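Local coordinates for protein hookworm platelet inhibitor 1 (Ancylostoma caninum, PDB 4TPV) that inhibits platelet aggregation and adhesion to fibrinogen and collagen, possibly by binding the platelet integrins, as a secreted hookworm toxin of the CAP superfamily, at residues A[3-8]-A[14-19]; A[49-54]-A[134-139]; A[71-76]-A[81-86]; A[98-101]-A[105-108]; A[156-161]-A[174-179]. All coordinates share one frame; numbering follows the deposited sequence.

Contact 1: residues A[3-8]-A[14-19]; sequences SLCQQR and DMREMF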
# COMPACT_ATOMS: atom_id res chain seq x y z
N SER A 3 -12.03 13.24 -6.15
CA SER A 3 -12.94 13.78 -7.14
C SER A 3 -12.89 13.01 -8.46
O SER A 3 -13.87 12.97 -9.21
CB SER A 3 -12.64 15.27 -7.38
OG SER A 3 -11.29 15.47 -7.78
N LEU A 4 -11.76 12.38 -8.74
CA LEU A 4 -11.57 11.70 -10.03
C LEU A 4 -12.00 10.25 -9.96
O LEU A 4 -11.88 9.50 -10.93
CB LEU A 4 -10.11 11.79 -10.47
CG LEU A 4 -9.55 13.20 -10.50
CD1 LEU A 4 -8.09 13.18 -10.92
CD2 LEU A 4 -10.36 14.06 -11.43
N CYS A 5 -12.49 9.84 -8.79
CA CYS A 5 -13.01 8.50 -8.64
C CYS A 5 -14.48 8.49 -8.97
O CYS A 5 -15.19 9.48 -8.76
CB CYS A 5 -12.83 7.96 -7.22
SG CYS A 5 -11.16 7.37 -6.78
N GLN A 6 -14.93 7.36 -9.49
CA GLN A 6 -16.33 7.22 -9.87
C GLN A 6 -17.06 6.44 -8.80
O GLN A 6 -16.43 5.86 -7.89
CB GLN A 6 -16.44 6.50 -11.20
CG GLN A 6 -16.17 5.03 -11.09
CD GLN A 6 -15.98 4.38 -12.42
OE1 GLN A 6 -14.88 4.41 -12.98
NE2 GLN A 6 -17.05 3.80 -12.95
N GLN A 7 -18.39 6.42 -8.88
CA GLN A 7 -19.18 5.68 -7.91
C GLN A 7 -18.89 4.19 -8.02
O GLN A 7 -18.96 3.63 -9.10
CB GLN A 7 -20.68 5.94 -8.11
CG GLN A 7 -21.48 5.67 -6.85
CD GLN A 7 -22.85 5.08 -7.13
OE1 GLN A 7 -23.54 5.49 -8.06
NE2 GLN A 7 -23.24 4.10 -6.32
N ARG A 8 -18.54 3.57 -6.91
CA ARG A 8 -18.34 2.13 -6.90
C ARG A 8 -19.37 1.47 -6.01
O ARG A 8 -19.81 2.04 -5.01
CB ARG A 8 -16.93 1.76 -6.42
CG ARG A 8 -15.81 2.41 -7.22
CD ARG A 8 -15.65 1.85 -8.64
NE ARG A 8 -14.44 2.40 -9.26
CZ ARG A 8 -14.02 2.12 -10.48
NH1 ARG A 8 -14.68 1.26 -11.23
NH2 ARG A 8 -12.90 2.66 -10.96
N ASP A 14 -15.25 7.17 2.15
CA ASP A 14 -14.95 6.76 3.51
C ASP A 14 -13.96 5.59 3.52
O ASP A 14 -12.92 5.63 4.20
CB ASP A 14 -16.25 6.35 4.22
CG ASP A 14 -16.08 6.24 5.72
OD1 ASP A 14 -15.27 7.00 6.29
OD2 ASP A 14 -16.78 5.40 6.32
N MET A 15 -14.27 4.55 2.76
CA MET A 15 -13.39 3.39 2.71
C MET A 15 -12.05 3.70 2.03
O MET A 15 -11.03 3.13 2.40
CB MET A 15 -14.07 2.24 1.98
CG MET A 15 -15.34 1.75 2.67
SD MET A 15 -16.18 0.50 1.67
CE MET A 15 -14.81 -0.65 1.47
N ARG A 16 -12.06 4.58 1.02
CA ARG A 16 -10.81 4.97 0.37
C ARG A 16 -9.90 5.59 1.41
O ARG A 16 -8.72 5.26 1.48
CB ARG A 16 -11.06 5.94 -0.80
CG ARG A 16 -11.86 5.33 -1.93
CD ARG A 16 -12.18 6.35 -3.00
NE ARG A 16 -12.79 5.69 -4.15
CZ ARG A 16 -14.08 5.76 -4.48
NH1 ARG A 16 -14.92 6.52 -3.77
NH2 ARG A 16 -14.53 5.10 -5.53
N GLU A 17 -10.46 6.46 2.24
CA GLU A 17 -9.71 7.08 3.32
C GLU A 17 -9.23 6.04 4.33
O GLU A 17 -8.09 6.09 4.78
CB GLU A 17 -10.57 8.16 4.00
CG GLU A 17 -9.78 9.09 4.90
CD GLU A 17 -10.64 10.23 5.43
OE1 GLU A 17 -11.83 10.00 5.72
OE2 GLU A 17 -10.12 11.36 5.55
N MET A 18 -10.08 5.07 4.66
CA MET A 18 -9.70 4.02 5.60
C MET A 18 -8.51 3.25 5.02
O MET A 18 -7.54 3.03 5.71
CB MET A 18 -10.86 3.08 5.90
CG MET A 18 -11.95 3.72 6.76
SD MET A 18 -13.41 2.66 6.77
CE MET A 18 -14.60 3.72 7.62
N PHE A 19 -8.56 2.91 3.75
CA PHE A 19 -7.43 2.19 3.14
C PHE A 19 -6.14 3.00 3.22
O PHE A 19 -5.08 2.48 3.57
CB PHE A 19 -7.73 1.86 1.68
CG PHE A 19 -8.46 0.55 1.47
CD1 PHE A 19 -7.84 -0.65 1.72
CD2 PHE A 19 -9.75 0.54 0.97
CE1 PHE A 19 -8.51 -1.86 1.49
CE2 PHE A 19 -10.41 -0.65 0.74
CZ PHE A 19 -9.79 -1.86 1.01
O HOH W 1 -17.67 5.36 -4.55

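Contact 2: residues A[49-54]-A[134-139]; sequences EEKAYK and VCQYGP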
# COMPACT_ATOMS: atom_id res chain seq x y z
N GLU A 49 -6.90 3.02 -8.64
CA GLU A 49 -8.16 2.36 -8.30
C GLU A 49 -8.79 1.73 -9.53
O GLU A 49 -9.26 0.59 -9.48
CB GLU A 49 -9.16 3.33 -7.65
CG GLU A 49 -10.56 2.70 -7.49
CD GLU A 49 -11.54 3.58 -6.72
OE1 GLU A 49 -12.65 3.83 -7.26
OE2 GLU A 49 -11.22 4.00 -5.60
N GLU A 50 -8.80 2.45 -10.65
CA GLU A 50 -9.36 1.87 -11.87
C GLU A 50 -8.54 0.64 -12.32
O GLU A 50 -9.11 -0.36 -12.73
CB GLU A 50 -9.44 2.90 -12.98
CG GLU A 50 -9.68 2.29 -14.36
CD GLU A 50 -11.10 1.75 -14.59
OE1 GLU A 50 -11.94 1.82 -13.68
OE2 GLU A 50 -11.34 1.25 -15.71
N LYS A 51 -7.22 0.72 -12.19
CA LYS A 51 -6.36 -0.42 -12.50
C LYS A 51 -6.71 -1.60 -11.59
O LYS A 51 -6.79 -2.77 -12.03
CB LYS A 51 -4.88 -0.04 -12.35
CG LYS A 51 -3.88 -1.08 -12.84
CD LYS A 51 -2.46 -0.58 -12.60
CE LYS A 51 -1.43 -1.62 -13.04
NZ LYS A 51 -0.06 -1.30 -12.54
N ALA A 52 -6.96 -1.29 -10.33
CA ALA A 52 -7.32 -2.33 -9.37
C ALA A 52 -8.66 -2.98 -9.71
O ALA A 52 -8.80 -4.20 -9.59
CB ALA A 52 -7.35 -1.74 -7.95
N TYR A 53 -9.64 -2.18 -10.16
CA TYR A 53 -10.94 -2.75 -10.55
C TYR A 53 -10.80 -3.63 -11.80
O TYR A 53 -11.34 -4.73 -11.85
CB TYR A 53 -12.01 -1.66 -10.76
CG TYR A 53 -12.77 -1.43 -9.49
CD1 TYR A 53 -13.80 -2.29 -9.12
CD2 TYR A 53 -12.41 -0.43 -8.61
CE1 TYR A 53 -14.47 -2.14 -7.92
CE2 TYR A 53 -13.07 -0.27 -7.40
CZ TYR A 53 -14.11 -1.13 -7.06
OH TYR A 53 -14.78 -0.98 -5.87
N LYS A 54 -10.07 -3.14 -12.79
CA LYS A 54 -9.93 -3.89 -14.02
C LYS A 54 -9.28 -5.24 -13.74
O LYS A 54 -9.62 -6.25 -14.37
CB LYS A 54 -9.14 -3.08 -15.05
CG LYS A 54 -9.97 -1.97 -15.72
CD LYS A 54 -11.07 -2.54 -16.61
CE LYS A 54 -11.90 -1.46 -17.33
NZ LYS A 54 -12.89 -0.73 -16.48
N VAL A 134 -8.54 -5.89 -3.86
CA VAL A 134 -7.29 -5.71 -4.61
C VAL A 134 -6.80 -4.29 -4.45
O VAL A 134 -7.59 -3.34 -4.60
CB VAL A 134 -7.48 -6.00 -6.13
CG1 VAL A 134 -6.25 -5.59 -6.91
CG2 VAL A 134 -7.85 -7.46 -6.36
N CYS A 135 -5.53 -4.12 -4.12
CA CYS A 135 -4.92 -2.81 -4.12
C CYS A 135 -3.75 -2.80 -5.08
O CYS A 135 -3.00 -3.77 -5.18
CB CYS A 135 -4.46 -2.40 -2.72
SG CYS A 135 -5.78 -2.04 -1.52
N GLN A 136 -3.63 -1.70 -5.81
CA GLN A 136 -2.55 -1.48 -6.75
C GLN A 136 -1.71 -0.33 -6.24
O GLN A 136 -2.23 0.66 -5.70
CB GLN A 136 -3.12 -1.16 -8.16
CG GLN A 136 -3.83 -2.34 -8.80
CD GLN A 136 -2.91 -3.18 -9.65
OE1 GLN A 136 -1.72 -2.89 -9.79
NE2 GLN A 136 -3.46 -4.25 -10.24
N TYR A 137 -0.39 -0.47 -6.37
CA TYR A 137 0.54 0.51 -5.84
C TYR A 137 1.40 1.14 -6.93
O TYR A 137 1.54 0.60 -8.04
CB TYR A 137 1.42 -0.15 -4.77
CG TYR A 137 0.61 -0.79 -3.67
CD1 TYR A 137 0.15 -0.05 -2.59
CD2 TYR A 137 0.25 -2.14 -3.74
CE1 TYR A 137 -0.63 -0.64 -1.57
CE2 TYR A 137 -0.52 -2.73 -2.74
CZ TYR A 137 -0.95 -1.98 -1.65
OH TYR A 137 -1.70 -2.58 -0.66
N GLY A 138 1.99 2.28 -6.60
CA GLY A 138 2.91 2.95 -7.51
C GLY A 138 3.88 3.86 -6.79
O GLY A 138 3.67 4.20 -5.62
N PRO A 139 4.98 4.24 -7.45
CA PRO A 139 5.32 3.76 -8.80
C PRO A 139 5.88 2.35 -8.79
O PRO A 139 6.15 1.77 -7.74
CB PRO A 139 6.40 4.76 -9.27
CG PRO A 139 6.75 5.61 -8.08
CD PRO A 139 6.04 5.07 -6.88
O HOH W 2 -0.06 -0.71 -9.89

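Contact 3: residues A[71-76]-A[81-86]; sequences DVFSAA and PLEAGN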
# COMPACT_ATOMS: atom_id res chain seq x y z
N ASP A 71 -6.58 -10.01 -1.62
CA ASP A 71 -7.09 -10.76 -0.49
C ASP A 71 -8.45 -11.33 -0.82
O ASP A 71 -9.22 -10.69 -1.54
CB ASP A 71 -7.18 -9.86 0.74
CG ASP A 71 -7.44 -10.64 2.02
OD1 ASP A 71 -7.08 -11.84 2.11
OD2 ASP A 71 -8.01 -10.03 2.95
N VAL A 72 -8.74 -12.53 -0.32
CA VAL A 72 -9.97 -13.22 -0.64
C VAL A 72 -10.59 -13.75 0.65
O VAL A 72 -9.93 -14.47 1.40
CB VAL A 72 -9.73 -14.41 -1.62
CG1 VAL A 72 -11.04 -15.15 -1.90
CG2 VAL A 72 -9.09 -13.93 -2.91
N PHE A 73 -11.87 -13.45 0.89
CA PHE A 73 -12.56 -13.94 2.09
C PHE A 73 -14.07 -13.93 1.96
O PHE A 73 -14.61 -13.29 1.08
CB PHE A 73 -12.17 -13.12 3.34
CG PHE A 73 -12.35 -11.63 3.17
CD1 PHE A 73 -13.59 -11.04 3.34
CD2 PHE A 73 -11.26 -10.82 2.83
CE1 PHE A 73 -13.75 -9.66 3.18
CE2 PHE A 73 -11.42 -9.45 2.67
CZ PHE A 73 -12.66 -8.87 2.84
N SER A 74 -14.73 -14.65 2.87
CA SER A 74 -16.16 -14.52 3.07
C SER A 74 -16.38 -14.49 4.58
O SER A 74 -15.46 -14.82 5.33
CB SER A 74 -16.94 -15.67 2.43
OG SER A 74 -18.33 -15.43 2.50
N ALA A 75 -17.58 -14.10 5.01
CA ALA A 75 -17.91 -14.01 6.43
C ALA A 75 -16.85 -13.24 7.20
O ALA A 75 -16.32 -13.74 8.21
CB ALA A 75 -18.09 -15.40 7.02
N ALA A 76 -16.55 -12.03 6.73
CA ALA A 76 -15.57 -11.15 7.37
C ALA A 76 -15.94 -10.88 8.81
O ALA A 76 -17.12 -10.89 9.17
CB ALA A 76 -15.44 -9.84 6.61
N PRO A 81 -11.51 -2.75 4.78
CA PRO A 81 -10.12 -2.29 4.85
C PRO A 81 -9.30 -2.98 5.94
O PRO A 81 -8.16 -3.37 5.68
CB PRO A 81 -10.27 -0.78 5.13
CG PRO A 81 -11.60 -0.43 4.55
CD PRO A 81 -12.47 -1.63 4.81
N LEU A 82 -9.86 -3.18 7.14
CA LEU A 82 -9.11 -3.89 8.18
C LEU A 82 -8.93 -5.37 7.88
O LEU A 82 -7.87 -5.92 8.16
CB LEU A 82 -9.79 -3.74 9.55
CG LEU A 82 -9.66 -2.34 10.14
CD1 LEU A 82 -10.62 -2.22 11.31
CD2 LEU A 82 -8.21 -2.08 10.59
N GLU A 83 -9.94 -6.01 7.30
CA GLU A 83 -9.83 -7.44 6.98
C GLU A 83 -8.66 -7.66 6.01
O GLU A 83 -7.81 -8.52 6.24
CB GLU A 83 -11.17 -7.98 6.43
CG GLU A 83 -11.32 -9.50 6.38
CD GLU A 83 -11.45 -10.17 7.76
OE1 GLU A 83 -12.18 -9.67 8.66
OE2 GLU A 83 -10.83 -11.24 7.93
N ALA A 84 -8.58 -6.84 4.97
CA ALA A 84 -7.48 -6.94 4.02
C ALA A 84 -6.16 -6.49 4.64
O ALA A 84 -5.15 -7.18 4.52
CB ALA A 84 -7.78 -6.11 2.76
N GLY A 85 -6.17 -5.31 5.26
CA GLY A 85 -4.95 -4.76 5.81
C GLY A 85 -4.29 -5.71 6.78
O GLY A 85 -3.07 -5.91 6.73
N ASN A 86 -5.08 -6.32 7.64
CA ASN A 86 -4.52 -7.20 8.66
C ASN A 86 -3.94 -8.48 8.05
O ASN A 86 -2.90 -8.98 8.50
CB ASN A 86 -5.57 -7.52 9.72
CG ASN A 86 -5.62 -6.47 10.80
OD1 ASN A 86 -4.85 -6.53 11.76
ND2 ASN A 86 -6.49 -5.49 10.63

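Contact 4: residues A[98-101]-A[105-108]; sequences KVYN and KTSN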
# COMPACT_ATOMS: atom_id res chain seq x y z
N LYS A 98 15.89 -6.41 4.80
CA LYS A 98 15.47 -5.36 3.86
C LYS A 98 15.31 -5.85 2.43
O LYS A 98 14.74 -5.13 1.59
CB LYS A 98 16.45 -4.19 3.90
CG LYS A 98 17.78 -4.51 3.26
CD LYS A 98 18.73 -3.30 3.27
CE LYS A 98 19.37 -3.09 4.63
NZ LYS A 98 20.44 -2.03 4.57
N VAL A 99 15.79 -7.06 2.14
CA VAL A 99 15.77 -7.54 0.76
C VAL A 99 14.54 -8.39 0.50
O VAL A 99 14.26 -9.33 1.23
CB VAL A 99 17.03 -8.37 0.41
CG1 VAL A 99 16.96 -8.87 -1.04
CG2 VAL A 99 18.30 -7.55 0.63
N TYR A 100 13.78 -8.03 -0.53
CA TYR A 100 12.60 -8.80 -0.88
C TYR A 100 12.99 -10.15 -1.48
O TYR A 100 13.79 -10.24 -2.42
CB TYR A 100 11.72 -8.02 -1.86
CG TYR A 100 10.48 -8.79 -2.26
CD1 TYR A 100 9.53 -9.16 -1.31
CD2 TYR A 100 10.24 -9.15 -3.58
CE1 TYR A 100 8.40 -9.89 -1.64
CE2 TYR A 100 9.07 -9.87 -3.94
CZ TYR A 100 8.17 -10.23 -2.95
OH TYR A 100 7.02 -10.94 -3.25
N ASN A 101 12.44 -11.22 -0.92
CA ASN A 101 12.64 -12.55 -1.46
C ASN A 101 11.29 -13.04 -1.96
O ASN A 101 10.35 -13.22 -1.18
CB ASN A 101 13.24 -13.49 -0.42
CG ASN A 101 14.60 -13.03 0.08
OD1 ASN A 101 15.42 -12.49 -0.68
ND2 ASN A 101 14.85 -13.23 1.37
N LYS A 105 5.31 -15.48 0.41
CA LYS A 105 4.97 -15.25 1.81
C LYS A 105 4.98 -13.79 2.22
O LYS A 105 4.44 -13.45 3.27
CB LYS A 105 5.94 -16.02 2.72
CG LYS A 105 5.87 -17.52 2.50
CD LYS A 105 6.88 -18.26 3.35
CE LYS A 105 8.26 -18.14 2.76
NZ LYS A 105 9.15 -19.23 3.28
N THR A 106 5.58 -12.92 1.41
CA THR A 106 5.77 -11.54 1.84
C THR A 106 5.41 -10.51 0.78
O THR A 106 5.74 -9.34 0.92
CB THR A 106 7.24 -11.28 2.25
OG1 THR A 106 8.12 -11.66 1.18
CG2 THR A 106 7.59 -12.06 3.50
N SER A 107 4.74 -10.93 -0.28
CA SER A 107 4.47 -10.00 -1.38
C SER A 107 3.55 -8.86 -0.93
O SER A 107 3.75 -7.70 -1.31
CB SER A 107 3.87 -10.75 -2.56
OG SER A 107 3.64 -9.87 -3.66
N ASN A 108 2.55 -9.17 -0.12
CA ASN A 108 1.62 -8.11 0.27
C ASN A 108 2.27 -7.12 1.22
O ASN A 108 2.16 -5.90 1.05
CB ASN A 108 0.36 -8.71 0.91
CG ASN A 108 -0.41 -9.59 -0.06
OD1 ASN A 108 -0.92 -9.11 -1.08
ND2 ASN A 108 -0.52 -10.86 0.27
O HOH W 3 7.21 -13.04 -1.17
O HOH W 4 10.85 -11.14 1.60

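Contact 5: residues A[156-161]-A[174-179]; sequences SRCSDY and LLCIGH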
# COMPACT_ATOMS: atom_id res chain seq x y z
N SER A 156 15.77 10.96 6.61
CA SER A 156 17.10 11.45 6.31
C SER A 156 17.41 11.43 4.82
O SER A 156 18.35 12.08 4.37
CB SER A 156 18.15 10.62 7.08
OG SER A 156 18.09 9.25 6.72
N ARG A 157 16.63 10.68 4.04
CA ARG A 157 16.90 10.61 2.61
C ARG A 157 15.69 10.97 1.74
O ARG A 157 15.63 10.56 0.60
CB ARG A 157 17.42 9.21 2.24
CG ARG A 157 18.85 8.97 2.74
CD ARG A 157 19.35 7.57 2.42
NE ARG A 157 19.49 7.31 0.99
CZ ARG A 157 20.00 6.19 0.48
NH1 ARG A 157 20.43 5.23 1.29
NH2 ARG A 157 20.08 6.02 -0.83
N CYS A 158 14.75 11.74 2.29
CA CYS A 158 13.63 12.25 1.48
C CYS A 158 14.09 12.95 0.19
O CYS A 158 13.43 12.87 -0.85
CB CYS A 158 12.77 13.21 2.31
SG CYS A 158 11.81 12.39 3.61
N SER A 159 15.22 13.63 0.25
CA SER A 159 15.68 14.40 -0.91
C SER A 159 16.13 13.51 -2.08
O SER A 159 16.31 13.99 -3.19
CB SER A 159 16.82 15.34 -0.51
OG SER A 159 17.96 14.63 -0.09
N ASP A 160 16.31 12.22 -1.82
CA ASP A 160 16.58 11.26 -2.89
C ASP A 160 15.49 11.26 -3.95
O ASP A 160 15.73 10.90 -5.09
CB ASP A 160 16.72 9.84 -2.34
CG ASP A 160 18.06 9.59 -1.68
OD1 ASP A 160 18.85 10.55 -1.50
OD2 ASP A 160 18.29 8.43 -1.31
N TYR A 161 14.28 11.63 -3.54
CA TYR A 161 13.13 11.66 -4.44
C TYR A 161 13.05 12.94 -5.26
O TYR A 161 12.20 13.07 -6.15
CB TYR A 161 11.84 11.47 -3.64
CG TYR A 161 11.79 10.12 -2.97
CD1 TYR A 161 11.81 8.95 -3.71
CD2 TYR A 161 11.74 10.01 -1.58
CE1 TYR A 161 11.77 7.71 -3.10
CE2 TYR A 161 11.69 8.77 -0.96
CZ TYR A 161 11.71 7.62 -1.72
OH TYR A 161 11.67 6.38 -1.11
N LEU A 174 8.11 10.85 10.04
CA LEU A 174 8.67 9.55 9.73
C LEU A 174 8.65 9.27 8.24
O LEU A 174 9.44 8.45 7.76
CB LEU A 174 7.90 8.44 10.45
CG LEU A 174 8.11 8.35 11.96
CD1 LEU A 174 7.08 7.44 12.59
CD2 LEU A 174 9.54 7.88 12.26
N LEU A 175 7.74 9.94 7.53
CA LEU A 175 7.49 9.67 6.11
C LEU A 175 7.82 10.88 5.24
O LEU A 175 7.93 12.00 5.73
CB LEU A 175 6.02 9.26 5.90
CG LEU A 175 5.46 8.15 6.79
CD1 LEU A 175 4.03 7.78 6.39
CD2 LEU A 175 6.37 6.92 6.79
N CYS A 176 8.02 10.63 3.95
CA CYS A 176 8.35 11.70 3.00
C CYS A 176 7.14 12.06 2.17
O CYS A 176 6.51 11.18 1.61
CB CYS A 176 9.46 11.27 2.06
SG CYS A 176 10.97 10.69 2.85
N ILE A 177 6.84 13.35 2.06
CA ILE A 177 5.67 13.79 1.28
C ILE A 177 6.05 14.75 0.14
O ILE A 177 6.97 15.55 0.27
CB ILE A 177 4.63 14.47 2.20
CG1 ILE A 177 3.32 14.75 1.48
CG2 ILE A 177 5.20 15.74 2.85
CD1 ILE A 177 2.55 13.52 1.08
N GLY A 178 5.33 14.65 -0.97
CA GLY A 178 5.53 15.56 -2.09
C GLY A 178 4.97 16.95 -1.83
O GLY A 178 4.23 17.17 -0.88
N HIS A 179 5.34 17.89 -2.70
CA HIS A 179 4.92 19.29 -2.56
C HIS A 179 3.40 19.39 -2.50
O HIS A 179 2.71 18.86 -3.36
CB HIS A 179 5.47 20.12 -3.72
CG HIS A 179 5.19 21.59 -3.60
ND1 HIS A 179 5.91 22.42 -2.77
CD2 HIS A 179 4.26 22.38 -4.19
CE1 HIS A 179 5.45 23.65 -2.86
NE2 HIS A 179 4.44 23.65 -3.72

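Contact 1: residues A[3-8]-A[14-19]
Arg16 lays one face of its guanidinium against the CB of Cys5, which sits 3.6 Å above the plane and toward the rim of the group. The sulfur follows alongside, with Cys5 SG 3.5 Å from Arg16 NE. Half-cystine suits this place because it is compact, and because its covalent bond to Cys46 pins the N-terminal loop to helix 46-56 just where the arginine arrives. Arg16 is extended from CG to NE, and this straight chain carries the guanidinium from helix 13-34 to the loop. Its NH2 gives a weak, bent hydrogen bond to the backbone O of Gln6, at 3.1 Å and 128°, and also meets Arg8 CG at 3.4 Å near the guanidinium plane. One water strengthens the link, accepting from Arg8 N and from Arg16 NH1.

Arg8 bends at chi2 (-71°), and its guanidinium plane stands 45° from that of Arg16. The two cations approach to 4.6 Å between Arg8 NE and Arg16 NH2, but one Glu49 carboxylate of helix 46-56 serves both, OE1 bridging to Arg8 NE and OE2 to Arg16 NE. Asp13 pairs with Arg16 NH1, Glu50 with Arg8 NH2, and Tyr53 makes a cation-pi contact with Arg8. The N-terminal loop is thus joined to two helices of the CAP domain by charge as well as by a disulfide. The acids Asp13, Glu49 and Glu50 probably offset the repulsion between two permanently charged guanidiniums and so let them approach.

Contact 2: residues A[49-54]-A[134-139]
Gln136 leaves its strand with CG beside the backbone N (chi1 -67°) and then bends at chi2 (-92°), so that CG lies against Ala52 while the amide turns one face to the methylenes of Lys51. This belongs to the alpha-beta-alpha sandwich of the CAP superfamily: helix 46-56 packs on strand 130-138 of the central sheet, the short segments running 136° apart with their axes 7.2 Å from each other. So close an approach needs a small residue on the helix. Ala52 fills that role, with its CA 3.5 Å from Gln136 CG and its CB 3.7 Å from the backbone O of Val134. Val134 is a beta-branched residue at home in a strand, and Val134 CG1 lies 4.1 Å from Ala52 CB; strand 119-127 brings Ala123 against Ala52 as well.

Lys51 borders this apolar patch. Its chain is extended beyond CG and crosses the Gln136 side chain at about a right angle, passing its methylenes over the amide; Lys51 CE comes to 3.5 Å from Gln136 OE1. A long flexible lysine is apt here, since its aliphatic part packs while its ammonium reaches the polar border, where Glu140 is a long, weak ion partner. Tyr53 points away from the strand and packs on Ala123 and Val125 of strand 119-127. The polar ends of Lys51 and Gln136 are joined through one water, which accepts from Lys51 NZ at 2.7 Å and donates to Gln136 OE1 at 2.7 Å and to the backbone O of Tyr137.

Contact 3: residues A[71-76]-A[81-86]
Strand 71-73 and helix 81-86 run 122° apart, their short axes approaching to 8.9 Å, with the CA atoms of Asp71 and Ala84 5.9 Å from each other. The strand is an edge of the mixed central sheet of the CAP fold, and a short loop returns the chain so that helix 80-89 packs against the end of that edge, where Ala84 also touches Val133 of strand 130-138.

The main side-chain contact is a CH-pi interaction. Glu83 CG stands over the centre of the Phe73 ring, 3.7 Å from the centroid and only 9° off the normal, with Glu83 CB near the CE2-CZ bond of Phe73. Phe73 has its CG between the backbone N and the carbonyl carbon (chi1 52°), which turns the ring's face to the helix. Phenylalanine offers a broad apolar surface, and glutamate answers with methylenes, bending at chi2 to send its carboxylate past the ring, whose plane is steeply inclined to that of the acid. Glu83 OE1 accepts from the backbone N atoms of Thr77 and Leu78, so one acid braces the loop that connects the two segments. Ala76 CB lies 3.9 Å from Glu83 OE1 and close to Glu83 CG, a lone methyl packed beside the acid.

Two residues before Phe73 on the strand, Asp71 directs its carboxylate toward the helix, where its neighbours include Ser87 and Trp88. Ala84, without bulk beyond CB, permits a close approach of this carboxylate to the helix backbone: Asp71 OD2 lies 3.3 Å from Ala84 CA.

Contact 4: residues A[98-101]-A[105-108]
The side chains of Tyr100 and Thr106 pass alongside one another, pointing opposite ways. Thr106 OG1 comes to the ring obliquely, 3.3 Å from Tyr100 CE1, while the backbone C of Thr106 lies at the ring edge, in its plane. With CG anti to its backbone N (chi1 180°), the tyrosine reaches beyond Thr106 to the start of helix 107-113. There Tyr100 OH lies 3.2 Å from Ser107 CB and also near Ser107 CA. Serine is small enough to admit the phenol at this spot, and its own hydroxyl is hydrogen-bonded to Lys142 NZ.

Thr106 holds its OG1 between backbone N and carbonyl carbon (chi1 54°), turned to the ring and to Asn101. Although the residue occupies the N-cap position, its side chain makes no capping bond; OG1 instead shares a hydrogen bond of 2.8 Å with a water that accepts from Asn101 N. A second water accepts from Thr106 N, donates to Asn101 O, and is hydrogen-bonded to Tyr100 OH at 3.0 Å. These two waters satisfy backbone groups on both segments where direct bonds are lacking. Trp114 and Ile148 pack on Tyr100 from elsewhere, so that an amphipathic residue suits the place: an apolar ring for the interior and a hydroxyl for the water. The arrangement is that of a short loop folding back on the entry to a helix, here the turn that leads into helix 107-113 of the CAP domain.

Contact 5: residues A[156-161]-A[174-179]
Cys158 and Cys176 form the tight heart of this contact, joined by a disulfide with SG to SG at 2.0 Å and a chi3 of -84°, close to the perpendicular setting that an unstrained bridge prefers. Each sulfur stands beside its own backbone N and anti to the carbonyl carbon (chi1 -70° for Cys158, -55° for Cys176), and Cys158 CB comes to 3.8 Å from Cys176 CB. The bond ties the 3-10 turn 158-161 to strand 176-177, part of a small two-stranded antiparallel sheet in the C-terminal, cysteine-rich region. Tyr161, one turn on, adds looser apolar cover: Cys176 SG lies at the edge of its ring, near the plane, 4.3 Å from Tyr161 CE2. Tyr161 has partners elsewhere too: its OH hydrogen-bonds Lys38 O and its ring makes a cation-pi contact with Arg40.

Around this core the contact opens toward solvent. Ser156, Ser159 and Asp160 are exposed, and the polar pair there belongs to one segment alone: Arg157 NE and NH2 both donate to Asp160 OD2, the bond from Arg157 NE being 2.8 Å long. That oxygen lies close to the guanidinium plane. Arginine suits the place because its NE and NH2 point the same way and can converge on a single oxygen, here also shared with Lys38. On the strand, Leu175 turns away from the turn to pack on Thr41 and Asn24. With little else crossing between the segments, the chemistry implies that their tie is essentially covalent, as befits a secreted protein with a short, sparsely structured C-terminal region.

Contacts 1 and 2 share one charged junction: Glu49 of 49-54 bridges to both Arg16 and Arg8, and Glu50 to Arg8, with Arg16 NE lying 2.7 Å from Glu49 OE2, although the contact centres are about 12 Å apart. Contact 3 meets contact 1 through Pro81, packed on Met18 and Phe19, and joins contact 2 through neighbouring strands of the same sheet. Contact 4 lies on the opposite side of the chain's centre from contact 1, about 28 Å between centres. Contact 5, in the C-terminal region, is about 31 Å from contact 3 by the same measure. A glycerol, probably from the crystallisation liquor, binds Arg8 in contact 1.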